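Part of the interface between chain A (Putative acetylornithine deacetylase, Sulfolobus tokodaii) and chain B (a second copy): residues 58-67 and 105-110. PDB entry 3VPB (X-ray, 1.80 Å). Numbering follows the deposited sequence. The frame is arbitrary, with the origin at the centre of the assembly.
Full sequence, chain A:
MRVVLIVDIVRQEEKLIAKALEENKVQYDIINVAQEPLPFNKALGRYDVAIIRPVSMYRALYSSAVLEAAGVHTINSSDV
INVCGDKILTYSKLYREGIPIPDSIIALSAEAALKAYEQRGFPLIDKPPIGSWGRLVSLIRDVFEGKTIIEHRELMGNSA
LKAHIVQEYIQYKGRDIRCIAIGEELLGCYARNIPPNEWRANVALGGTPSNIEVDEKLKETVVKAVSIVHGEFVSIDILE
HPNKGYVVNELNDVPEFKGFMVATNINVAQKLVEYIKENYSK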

# COMPACT_ATOMS: atom_id res chain seq x y z
N TYR A 58 6.71 15.08 1.87
CA TYR A 58 8.05 14.42 1.95
C TYR A 58 9.05 15.12 1.01
O TYR A 58 10.23 15.30 1.35
CB TYR A 58 7.95 12.92 1.66
CG TYR A 58 7.24 12.14 2.74
CD1 TYR A 58 7.65 12.23 4.07
CD2 TYR A 58 6.19 11.29 2.44
CE1 TYR A 58 6.99 11.52 5.08
CE2 TYR A 58 5.54 10.57 3.44
CZ TYR A 58 5.95 10.68 4.75
OH TYR A 58 5.30 9.97 5.76
N ARG A 59 8.58 15.52 -0.17
CA ARG A 59 9.45 16.31 -1.05
C ARG A 59 9.84 17.65 -0.45
O ARG A 59 11.01 18.03 -0.55
CB ARG A 59 8.86 16.50 -2.44
CG ARG A 59 8.78 15.23 -3.24
CD ARG A 59 8.65 15.56 -4.74
NE ARG A 59 8.47 14.35 -5.55
CZ ARG A 59 7.36 14.05 -6.20
NH1 ARG A 59 7.30 12.93 -6.93
NH2 ARG A 59 6.32 14.88 -6.17
N ALA A 60 8.90 18.33 0.22
CA ALA A 60 9.21 19.60 0.87
C ALA A 60 10.24 19.38 1.99
O ALA A 60 11.21 20.15 2.11
CB ALA A 60 7.95 20.26 1.42
N LEU A 61 9.98 18.38 2.82
CA LEU A 61 10.85 18.02 3.92
C LEU A 61 12.27 17.72 3.44
O LEU A 61 13.23 18.28 3.94
CB LEU A 61 10.26 16.84 4.71
CG LEU A 61 11.12 16.25 5.84
CD1 LEU A 61 11.33 17.35 6.94
CD2 LEU A 61 10.48 15.04 6.46
N TYR A 62 12.40 16.86 2.45
CA TYR A 62 13.73 16.38 2.05
C TYR A 62 14.48 17.39 1.19
O TYR A 62 15.71 17.49 1.30
CB TYR A 62 13.61 15.02 1.33
CG TYR A 62 13.09 13.91 2.23
CD1 TYR A 62 12.28 12.89 1.73
CD2 TYR A 62 13.39 13.89 3.61
CE1 TYR A 62 11.81 11.86 2.56
CE2 TYR A 62 12.91 12.86 4.45
CZ TYR A 62 12.11 11.85 3.89
OH TYR A 62 11.63 10.86 4.67
N SER A 63 13.76 18.16 0.38
CA SER A 63 14.43 19.19 -0.42
C SER A 63 14.96 20.26 0.53
O SER A 63 16.11 20.71 0.37
CB SER A 63 13.50 19.78 -1.51
OG SER A 63 12.39 20.47 -0.94
N SER A 64 14.17 20.60 1.54
CA SER A 64 14.59 21.58 2.56
C SER A 64 15.84 21.09 3.27
O SER A 64 16.80 21.85 3.45
CB SER A 64 13.47 21.83 3.58
OG SER A 64 13.83 22.91 4.44
N ALA A 65 15.84 19.83 3.71
CA ALA A 65 17.01 19.26 4.38
C ALA A 65 18.29 19.26 3.53
O ALA A 65 19.37 19.60 4.04
CB ALA A 65 16.71 17.86 4.89
N VAL A 66 18.19 18.88 2.26
CA VAL A 66 19.37 18.96 1.37
C VAL A 66 19.88 20.41 1.19
O VAL A 66 21.09 20.68 1.24
CB VAL A 66 19.13 18.27 0.03
CG1 VAL A 66 20.40 18.32 -0.83
CG2 VAL A 66 18.76 16.81 0.28
N LEU A 67 18.97 21.36 1.00
CA LEU A 67 19.38 22.75 0.80
C LEU A 67 20.04 23.31 2.07
O LEU A 67 21.08 24.02 2.01
CB LEU A 67 18.17 23.58 0.38
CG LEU A 67 17.84 23.36 -1.08
CD1 LEU A 67 16.35 23.63 -1.28
CD2 LEU A 67 18.70 24.30 -1.94
N ILE B 105 23.37 11.53 -3.12
CA ILE B 105 22.50 12.38 -3.92
C ILE B 105 21.07 11.94 -3.62
O ILE B 105 20.80 10.74 -3.50
CB ILE B 105 22.77 12.21 -5.43
CG1 ILE B 105 24.22 12.52 -5.78
CG2 ILE B 105 21.85 13.14 -6.26
CD1 ILE B 105 24.58 12.16 -7.25
N ILE B 106 20.17 12.90 -3.47
CA ILE B 106 18.78 12.59 -3.15
C ILE B 106 17.92 12.73 -4.39
O ILE B 106 18.01 13.73 -5.10
CB ILE B 106 18.27 13.50 -2.02
CG1 ILE B 106 19.16 13.33 -0.79
CG2 ILE B 106 16.79 13.21 -1.68
CD1 ILE B 106 19.46 11.86 -0.37
N ALA B 107 17.10 11.71 -4.64
CA ALA B 107 16.24 11.68 -5.81
C ALA B 107 14.80 11.45 -5.36
O ALA B 107 14.49 10.44 -4.71
CB ALA B 107 16.68 10.56 -6.74
N LEU B 108 13.91 12.39 -5.70
CA LEU B 108 12.56 12.36 -5.15
C LEU B 108 11.48 11.94 -6.15
O LEU B 108 10.29 12.26 -5.97
CB LEU B 108 12.21 13.70 -4.50
CG LEU B 108 13.22 14.15 -3.44
CD1 LEU B 108 12.95 15.58 -3.01
CD2 LEU B 108 13.22 13.21 -2.17
N SER B 109 11.91 11.24 -7.20
CA SER B 109 10.99 10.66 -8.19
C SER B 109 11.74 9.60 -8.97
O SER B 109 12.95 9.54 -8.93
CB SER B 109 10.47 11.75 -9.15
OG SER B 109 11.52 12.23 -9.98
N ALA B 110 11.02 8.75 -9.71
CA ALA B 110 11.67 7.79 -10.60
C ALA B 110 12.56 8.47 -11.63
O ALA B 110 13.67 7.99 -11.94
CB ALA B 110 10.58 6.93 -11.31

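Residues 58-67 of chain A lie within a longer helix, whose i to i+4 pattern is documented by six backbone hydrogen bonds of 2.9 to 3.0 Å, from Tyr A62 N to Tyr A58 O through Leu A67 N to Ser A63 O. Against it, chain B presents the end of a strand, 105-107, followed by Leu B108 and by Ser B109, which sits at the N-cap position of the next helix. Two CA pairs define the register: Arg A59 CA to Leu B108 CA at 6.5 Å and Val A66 CA to Ile B106 CA at 7.8 Å. Passing forward along the helix thus means passing backward along chain B. The contact buries 290 Å² summed over both sides, and Leu B108 contributes the largest share of any residue, 103 Å².

Tyr A58 makes no contact here; its side chain ends away from chain B. Arg A59 supplies the polar link. Its CA-to-CB bond points sideways, but with chi1 in m and chi2 and chi3 both t the chain is extended and brings the guanidinium to the backbone of Leu B108. Arg A59 NE donates to Leu B108 O at 2.8 Å with an N-H...O angle of 164°, close to linear. Arg A59 NH1 donates to the same Leu B108 O at 3.2 Å and 136°, a longer and more bent bond. The carbonyl oxygen lies at the guanidinium edge, near its plane, where the N-H groups point, so one acceptor can receive both donors. Arg A59 NH1 also approaches Ser B109 CB at 4.0 Å, a contact without a hydrogen bond; Ser B109 OG instead caps a backbone N just past the stretch.

Ala A60 and Leu A61 stay clear of chain B, and the next contact comes at Tyr A62, one helical turn after Arg A59. Its CA-to-CB bond points toward chain B, although the end of the side chain leads away, and its closest atom is accordingly CB, 4.0 Å from Leu B108 CD2. That methyl lies at the edge of the tyrosine ring, near its plane, so the pairing is an apolar contact rather than packing on the ring face. Tyr A62 OH finds its hydrogen bond elsewhere in the structure.

Ser A63 meets the other methyl of the same leucine, with Ser A63 N 4.3 Å from Leu B108 CD1 and Ser A63 CB 4.5 Å from that carbon. Its hydroxyl turns back to its own helix: at chi1 of 64° (p), Ser A63 OG donates to Arg A59 O at 2.8 Å. The same carbonyl accepts the backbone bond from Ser A63 N.

Ser A64 and Ala A65 are out of reach. Val A66 then closes the contact, its CA-to-CB bond directed toward chain B and that of Ile B106 directed toward the helix. Val A66 CG2 and Ile B106 CG1 are 3.7 Å apart, an ordinary van der Waals separation between apolar carbons.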